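Local atomic coordinates of CAG pathogenicity island protein 13 (PDB entry 2G3V), a protein that is of unknown function but is encoded by the cag pathogenicity island of Helicobacter pylori and is therefore probably linked to its type IV secretion system. Residues H49-F52 with K53-T57; K78-G81 with V82-K86; I143-Y146 with G147-P151. All coordinates share one frame; numbering follows the deposited sequence.

Contact 1: residues H49-F52 with K53-T57; sequences HDFF and KQMHT
One face of the Phe51 ring is covered by selenomethionine Met55, one helical turn further on. Its SE stands 4.1 Å from the centroid of the Phe51 ring, 27° off the ring normal, a Met-aromatic contact in which the selenium is nearest to CZ on the rim. The methylene before it adds a CH-pi contact, with Met55 CG 4.3 Å from the same Phe51 centroid. At the edge of this ring, in its plane, lies CE1 of Phe52. Phe51 CG is anti to its own backbone N (chi1 175°), and the bend of Met55 at chi2 lays the selenium over the ring; chi3 turns only the terminal methyl. The His56 ring carries the carbonyl O of Lys53 over the centre of one face, and its NE2 is hydrogen-bonded to Glu93. The His49 ring has Asp50 OD1 at its edge, in plane, where ND1 of His49 makes a weak 3.5 Å hydrogen bond to it; Lys53 CE approaches the same ring obliquely.

Under these side chains run the helical backbone bonds. Lys53 N donates to His49 O at 3.1 Å, and Gln54 N to Asp50 O at 2.9 Å. At Met55 the pattern changes locally: Met55 N bonds to Phe52 O at 2.9 Å, three residues back, and only weakly to Phe51 O, as in a 3-10-like turn; Thr57 N to Lys53 O is again four residues apart.

The segment forms the last turns of helix 35-57. Phe51 and Met55 face helix 59-69, both touching Val65, and Phe51 also meets Phe126 edge-to-face. Phe52 and His49 lie against Thr96 of helix 82-105, so one part of this helix end rests on helix 59-69 and another on helix 82-105, while Lys53, Gln54 and Thr57 stay exposed.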
loop_
_atom_site.group_PDB
_atom_site.type_symbol
_atom_site.label_atom_id
_atom_site.label_comp_id
_atom_site.label_asym_id
_atom_site.label_seq_id
_atom_site.Cartn_x
_atom_site.Cartn_y
_atom_site.Cartn_z
ATOM N N HIS A 49 -1.003 -8.458 -0.680
ATOM C CA HIS A 49 -2.406 -8.761 -0.444
ATOM C C HIS A 49 -2.612 -10.152 0.149
ATOM O O HIS A 49 -3.472 -10.345 1.005
ATOM C CB HIS A 49 -3.203 -8.630 -1.744
ATOM C CG HIS A 49 -4.602 -9.156 -1.648
ATOM N ND1 HIS A 49 -4.900 -10.500 -1.723
ATOM C CD2 HIS A 49 -5.781 -8.523 -1.439
ATOM C CE1 HIS A 49 -6.202 -10.671 -1.569
ATOM N NE2 HIS A 49 -6.760 -9.487 -1.392
ATOM N N ASP A 50 -1.830 -11.123 -0.310
ATOM C CA ASP A 50 -1.954 -12.475 0.216
ATOM C C ASP A 50 -1.345 -12.542 1.610
ATOM O O ASP A 50 -1.850 -13.246 2.481
ATOM C CB ASP A 50 -1.264 -13.484 -0.717
ATOM C CG ASP A 50 -1.848 -13.462 -2.140
ATOM O OD1 ASP A 50 -3.102 -13.403 -2.270
ATOM O OD2 ASP A 50 -1.067 -13.513 -3.127
ATOM N N PHE A 51 -0.264 -11.793 1.813
ATOM C CA PHE A 51 0.432 -11.751 3.090
ATOM C C PHE A 51 -0.523 -11.204 4.126
ATOM O O PHE A 51 -0.712 -11.790 5.195
ATOM C CB PHE A 51 1.657 -10.848 2.989
ATOM C CG PHE A 51 2.378 -10.645 4.289
ATOM C CD1 PHE A 51 3.131 -11.668 4.850
ATOM C CD2 PHE A 51 2.312 -9.420 4.946
ATOM C CE1 PHE A 51 3.816 -11.478 6.049
ATOM C CE2 PHE A 51 2.989 -9.211 6.145
ATOM C CZ PHE A 51 3.747 -10.250 6.696
ATOM N N PHE A 52 -1.128 -10.070 3.794
ATOM C CA PHE A 52 -2.086 -9.443 4.685
ATOM C C PHE A 52 -3.216 -10.429 5.053
ATOM O O PHE A 52 -3.527 -10.638 6.238
ATOM C CB PHE A 52 -2.658 -8.169 4.045
ATOM C CG PHE A 52 -1.617 -7.103 3.750
ATOM C CD1 PHE A 52 -0.430 -7.034 4.484
ATOM C CD2 PHE A 52 -1.829 -6.171 2.738
ATOM C CE1 PHE A 52 0.527 -6.056 4.213
ATOM C CE2 PHE A 52 -0.890 -5.189 2.454
ATOM C CZ PHE A 52 0.296 -5.128 3.190
ATOM N N LYS A 53 -3.819 -11.050 4.045
ATOM C CA LYS A 53 -4.883 -12.013 4.305
ATOM C C LYS A 53 -4.391 -13.108 5.253
ATOM O O LYS A 53 -5.098 -13.503 6.172
ATOM C CB LYS A 53 -5.355 -12.645 3.000
ATOM C CG LYS A 53 -6.237 -13.874 3.205
ATOM C CD LYS A 53 -6.870 -14.338 1.922
ATOM C CE LYS A 53 -7.830 -13.280 1.403
ATOM N NZ LYS A 53 -8.630 -13.737 0.227
ATOM N N GLN A 54 -3.169 -13.581 5.028
ATOM C CA GLN A 54 -2.578 -14.625 5.856
ATOM C C GLN A 54 -2.359 -14.209 7.305
ATOM O O GLN A 54 -2.293 -15.058 8.202
ATOM C CB GLN A 54 -1.251 -15.093 5.245
ATOM C CG GLN A 54 -1.366 -16.344 4.378
ATOM C CD GLN A 54 -1.724 -17.593 5.189
ATOM O OE1 GLN A 54 -2.894 -17.832 5.529
ATOM N NE2 GLN A 54 -0.708 -18.391 5.514
HETATM N N MSE A 55 -2.266 -12.915 7.568
HETATM C CA MSE A 55 -2.038 -12.513 8.940
HETATM C C MSE A 55 -3.299 -12.693 9.801
HETATM O O MSE A 55 -3.268 -13.363 10.843
HETATM C CB MSE A 55 -1.533 -11.069 8.966
HETATM C CG MSE A 55 -0.256 -10.862 8.169
HETATM SE SE MSE A 55 1.240 -11.897 8.825
HETATM C CE MSE A 55 1.582 -10.913 10.404
ATOM N N HIS A 56 -4.409 -12.118 9.354
ATOM C CA HIS A 56 -5.661 -12.216 10.094
ATOM C C HIS A 56 -6.360 -13.574 9.925
ATOM O O HIS A 56 -7.192 -13.953 10.742
ATOM C CB HIS A 56 -6.607 -11.070 9.683
ATOM C CG HIS A 56 -7.166 -11.197 8.294
ATOM N ND1 HIS A 56 -7.905 -12.287 7.880
ATOM C CD2 HIS A 56 -7.122 -10.353 7.234
ATOM C CE1 HIS A 56 -8.290 -12.109 6.627
ATOM N NE2 HIS A 56 -7.828 -10.944 6.212
ATOM N N THR A 57 -6.017 -14.315 8.878
ATOM C CA THR A 57 -6.643 -15.616 8.645
ATOM C C THR A 57 -5.850 -16.738 9.315
ATOM O O THR A 57 -6.388 -17.785 9.666
ATOM C CB THR A 57 -6.741 -15.921 7.127
ATOM O OG1 THR A 57 -7.641 -14.996 6.500
ATOM C CG2 THR A 57 -7.200 -17.336 6.900
#

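Contact 2: residues K78-G81 with V82-K86; sequences KSIG and VDKFK
Gly81 O takes a hydrogen bond from Lys84 N at 3.3 Å, the N-H pointing at the oxygen with an angle of 145°. The donor lies above the carbonyl plane rather than on a lone pair, as suits a tight turn in which the acceptor is three residues before the donor. CD2 of Phe85 also rests close to this oxygen, 3.4 Å from Gly81 O, and comes to it obliquely. The next bond of the new helix, Lys86 N to Val82 O, is shorter at 2.9 Å and follows the regular four-residue spacing.

Gly81 is both the first residue to leave the helix before it and the N-cap of the helix after it. Its phi of 86° is positive, and a CB at these backbone angles would press on the carbonyl O of Ile80 and run into the Asp83 carboxylate, so the turn has need of a residue without a side chain. Asp83, its CG lying between its own N and carbonyl carbon (chi1 37°), carries its carboxylate back beside the Ile80-Gly81 turn, with OD1 3.7 Å from Ile80 O, a closeness of two acceptors and not a bond.

Apolar packing closes the corner. The CG2 branch of Ile80 meets the aliphatic part of Lys84, 3.8 Å from Lys84 CD, and the two side chains cross at about a right angle; the bend at chi3 keeps Lys84 CE equally near that methyl. The same CG2 lies 4.0 Å from Phe85 CE2, reaching the ring obliquely, so a single methyl group touches both residues.

The corner joins helix 73-79 to the long helix 82-105. Val82 and Phe85 pack on Leu62 and Leu66 of helix 59-69 respectively, whereas Lys84 and Phe85 also touch Ile143 of helix 136-149.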
loop_
_atom_site.group_PDB
_atom_site.type_symbol
_atom_site.label_atom_id
_atom_site.label_comp_id
_atom_site.label_asym_id
_atom_site.label_seq_id
_atom_site.Cartn_x
_atom_site.Cartn_y
_atom_site.Cartn_z
ATOM N N LYS A 78 2.723 -7.450 24.538
ATOM C CA LYS A 78 2.220 -6.858 25.775
ATOM C C LYS A 78 1.681 -5.449 25.509
ATOM O O LYS A 78 0.555 -5.111 25.877
ATOM C CB LYS A 78 3.340 -6.788 26.824
ATOM C CG LYS A 78 3.873 -8.156 27.261
ATOM C CD LYS A 78 2.829 -8.943 28.056
ATOM C CE LYS A 78 3.230 -10.402 28.238
ATOM N NZ LYS A 78 3.187 -11.156 26.948
ATOM N N SER A 79 2.497 -4.628 24.861
ATOM C CA SER A 79 2.096 -3.264 24.568
ATOM C C SER A 79 0.998 -3.159 23.508
ATOM O O SER A 79 0.046 -2.392 23.662
ATOM C CB SER A 79 3.313 -2.461 24.116
ATOM O OG SER A 79 4.392 -2.625 25.019
ATOM N N ILE A 80 1.122 -3.925 22.432
ATOM C CA ILE A 80 0.140 -3.846 21.359
ATOM C C ILE A 80 -0.777 -5.066 21.235
ATOM O O ILE A 80 -1.989 -4.923 21.200
ATOM C CB ILE A 80 0.859 -3.561 20.021
ATOM C CG1 ILE A 80 1.814 -2.377 20.211
ATOM C CG2 ILE A 80 -0.144 -3.207 18.926
ATOM C CD1 ILE A 80 2.797 -2.153 19.076
ATOM N N GLY A 81 -0.209 -6.263 21.169
ATOM C CA GLY A 81 -1.045 -7.454 21.059
ATOM C C GLY A 81 -1.449 -7.818 19.638
ATOM O O GLY A 81 -1.648 -6.948 18.785
ATOM N N VAL A 82 -1.579 -9.116 19.390
ATOM C CA VAL A 82 -1.950 -9.611 18.073
ATOM C C VAL A 82 -3.318 -9.128 17.621
ATOM O O VAL A 82 -3.593 -9.039 16.421
ATOM C CB VAL A 82 -1.955 -11.142 18.051
ATOM C CG1 VAL A 82 -0.565 -11.660 18.304
ATOM C CG2 VAL A 82 -2.937 -11.676 19.095
ATOM N N ASP A 83 -4.172 -8.821 18.583
ATOM C CA ASP A 83 -5.521 -8.365 18.290
ATOM C C ASP A 83 -5.586 -7.065 17.487
ATOM O O ASP A 83 -6.473 -6.894 16.636
ATOM C CB ASP A 83 -6.315 -8.231 19.604
ATOM C CG ASP A 83 -5.463 -7.708 20.766
ATOM O OD1 ASP A 83 -5.348 -6.468 20.909
ATOM O OD2 ASP A 83 -4.905 -8.542 21.528
ATOM N N LYS A 84 -4.646 -6.157 17.743
ATOM C CA LYS A 84 -4.626 -4.880 17.039
ATOM C C LYS A 84 -3.955 -5.036 15.671
ATOM O O LYS A 84 -4.305 -4.359 14.699
ATOM C CB LYS A 84 -3.883 -3.825 17.874
ATOM C CG LYS A 84 -4.244 -2.384 17.524
ATOM C CD LYS A 84 -3.371 -1.376 18.241
ATOM C CE LYS A 84 -3.464 -1.489 19.758
ATOM N NZ LYS A 84 -4.812 -1.145 20.264
ATOM N N PHE A 85 -2.976 -5.929 15.601
ATOM C CA PHE A 85 -2.273 -6.169 14.349
ATOM C C PHE A 85 -3.221 -6.799 13.354
ATOM O O PHE A 85 -3.271 -6.400 12.194
ATOM C CB PHE A 85 -1.073 -7.089 14.574
ATOM C CG PHE A 85 0.155 -6.363 14.991
ATOM C CD1 PHE A 85 0.814 -5.523 14.093
ATOM C CD2 PHE A 85 0.652 -6.493 16.275
ATOM C CE1 PHE A 85 1.961 -4.825 14.473
ATOM C CE2 PHE A 85 1.790 -5.805 16.662
ATOM C CZ PHE A 85 2.450 -4.966 15.758
ATOM N N LYS A 86 -3.983 -7.775 13.830
ATOM C CA LYS A 86 -4.928 -8.476 12.982
ATOM C C LYS A 86 -5.915 -7.488 12.366
ATOM O O LYS A 86 -6.342 -7.654 11.220
ATOM C CB LYS A 86 -5.660 -9.528 13.811
ATOM C CG LYS A 86 -6.185 -10.720 13.015
ATOM C CD LYS A 86 -6.462 -11.908 13.938
ATOM C CE LYS A 86 -5.181 -12.318 14.667
ATOM N NZ LYS A 86 -5.328 -13.491 15.586
#

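Contact 3: residues I143-Y146 with G147-P151; sequences IELY and GTKLP
Thr148 and Lys149 converge on Leu145 O, which accepts three hydrogen bonds. The closest is from the hydroxyl, Thr148 OG1 to Leu145 O at 2.7 Å, the donor tilted 29° from the carbonyl plane. This reach depends on chi1 of 52°, which sets OG1 between the threonine's own N and carbonyl carbon, facing the preceding turn. Lys149 N comes nearly along the C=O axis at 2.9 Å from Leu145 O, while Thr148 N, 3.0 Å from that oxygen, sits above the carbonyl plane. The other backbone bonds are helical: Gly147 N to Ile143 O, a weak one from Thr148 N to Glu144 O, and Leu150 N to Tyr146 O at 3.2 Å. Tyr146 OH is hydrogen-bonded to Ile121 O.

The apolar contacts run at the usual four-residue spacing. Tyr146 and Leu150 lie side by side and point the same way, with CD2 of Leu150 3.9 Å from Tyr146 CD1 and oblique to the ring. Leu145 CD1 touches the extended chain of Lys149 at CE, 3.8 Å away, one side chain slanting over the other. The Tyr146 ring meets Phe125 edge-to-face. A bound peptide adds apolar packing on Tyr146 and Leu150.

The chemistry is divided between the two sides of the helix end: Tyr146 and Leu150 give a buried apolar surface, whereas the exposed Thr148 turns its hydroxyl inward to a backbone carbonyl. Pro151, lacking an N-H, cannot donate the next i to i-4 bond, to Gly147 O.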
loop_
_atom_site.group_PDB
_atom_site.type_symbol
_atom_site.label_atom_id
_atom_site.label_comp_id
_atom_site.label_asym_id
_atom_site.label_seq_id
_atom_site.Cartn_x
_atom_site.Cartn_y
_atom_site.Cartn_z
ATOM N N ILE A 143 -0.656 2.087 13.583
ATOM C CA ILE A 143 -1.802 1.181 13.502
ATOM C C ILE A 143 -3.089 1.962 13.784
ATOM O O ILE A 143 -4.088 1.799 13.098
ATOM C CB ILE A 143 -1.643 0.015 14.512
ATOM C CG1 ILE A 143 -0.467 -0.871 14.093
ATOM C CG2 ILE A 143 -2.930 -0.777 14.621
ATOM C CD1 ILE A 143 -0.201 -2.035 15.036
ATOM N N GLU A 144 -3.052 2.819 14.794
ATOM C CA GLU A 144 -4.213 3.630 15.144
ATOM C C GLU A 144 -4.583 4.553 13.977
ATOM O O GLU A 144 -5.738 4.611 13.550
ATOM C CB GLU A 144 -3.904 4.469 16.386
ATOM C CG GLU A 144 -5.145 4.857 17.189
ATOM C CD GLU A 144 -5.914 3.634 17.697
ATOM O OE1 GLU A 144 -5.332 2.831 18.470
ATOM O OE2 GLU A 144 -7.097 3.468 17.321
ATOM N N LEU A 145 -3.582 5.262 13.460
ATOM C CA LEU A 145 -3.773 6.173 12.339
ATOM C C LEU A 145 -4.418 5.457 11.158
ATOM O O LEU A 145 -5.442 5.895 10.645
ATOM C CB LEU A 145 -2.422 6.773 11.917
ATOM C CG LEU A 145 -2.459 7.928 10.906
ATOM C CD1 LEU A 145 -3.068 9.179 11.543
ATOM C CD2 LEU A 145 -1.065 8.215 10.435
ATOM N N TYR A 146 -3.818 4.347 10.736
ATOM C CA TYR A 146 -4.348 3.588 9.604
ATOM C C TYR A 146 -5.790 3.183 9.853
ATOM O O TYR A 146 -6.649 3.305 8.972
ATOM C CB TYR A 146 -3.501 2.326 9.349
ATOM C CG TYR A 146 -2.388 2.520 8.334
ATOM C CD1 TYR A 146 -2.468 1.949 7.063
ATOM C CD2 TYR A 146 -1.270 3.302 8.638
ATOM C CE1 TYR A 146 -1.456 2.153 6.111
ATOM C CE2 TYR A 146 -0.262 3.517 7.706
ATOM C CZ TYR A 146 -0.356 2.940 6.444
ATOM O OH TYR A 146 0.647 3.152 5.533
ATOM N N GLY A 147 -6.044 2.694 11.058
ATOM C CA GLY A 147 -7.378 2.261 11.399
ATOM C C GLY A 147 -8.403 3.366 11.281
ATOM O O GLY A 147 -9.573 3.101 11.019
ATOM N N THR A 148 -7.977 4.610 11.466
ATOM C CA THR A 148 -8.918 5.727 11.397
ATOM C C THR A 148 -9.080 6.378 10.023
ATOM O O THR A 148 -10.192 6.740 9.629
ATOM C CB THR A 148 -8.560 6.804 12.431
ATOM O OG1 THR A 148 -7.182 7.172 12.296
ATOM C CG2 THR A 148 -8.805 6.269 13.824
ATOM N N LYS A 149 -7.986 6.516 9.288
ATOM C CA LYS A 149 -8.048 7.121 7.969
ATOM C C LYS A 149 -8.611 6.192 6.878
ATOM O O LYS A 149 -9.597 6.516 6.215
ATOM C CB LYS A 149 -6.655 7.610 7.554
ATOM C CG LYS A 149 -6.156 8.827 8.314
ATOM C CD LYS A 149 -4.886 9.385 7.668
ATOM C CE LYS A 149 -4.452 10.717 8.302
ATOM N NZ LYS A 149 -3.215 11.295 7.667
ATOM N N LEU A 150 -7.985 5.037 6.699
ATOM C CA LEU A 150 -8.395 4.097 5.667
ATOM C C LEU A 150 -9.886 3.761 5.588
ATOM O O LEU A 150 -10.475 3.785 4.508
ATOM C CB LEU A 150 -7.586 2.813 5.811
ATOM C CG LEU A 150 -6.621 2.488 4.661
ATOM C CD1 LEU A 150 -5.746 3.676 4.336
ATOM C CD2 LEU A 150 -5.760 1.286 5.054
ATOM N N PRO A 151 -10.517 3.436 6.728
ATOM C CA PRO A 151 -11.947 3.102 6.701
ATOM C C PRO A 151 -12.747 4.210 6.029
ATOM O O PRO A 151 -13.562 3.962 5.143
ATOM C CB PRO A 151 -12.300 2.957 8.183
ATOM C CG PRO A 151 -11.017 2.549 8.798
ATOM C CD PRO A 151 -10.014 3.444 8.110
#

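In the fold
The three contacts follow one another along the chain, in the order 1, 2, 3, within a protein built of helices and loops without strands. Contact 1 lies near the end of helix 35-57, contact 2 at the corner between helices 73-79 and 82-105, and contact 3 at the end of helix 136-149. Contact 2 is the middle piece: its centre is about 15 Å from each of the others, which are about 17 Å apart and do not touch. Lys86 packs on His56 of contact 1, while Ile80, Lys84 and Phe85 pack on Ile143 of contact 3. The corner of contact 2 thus packs against both helix 35-57 and helix 136-149, linking two helices whose contacts do not meet.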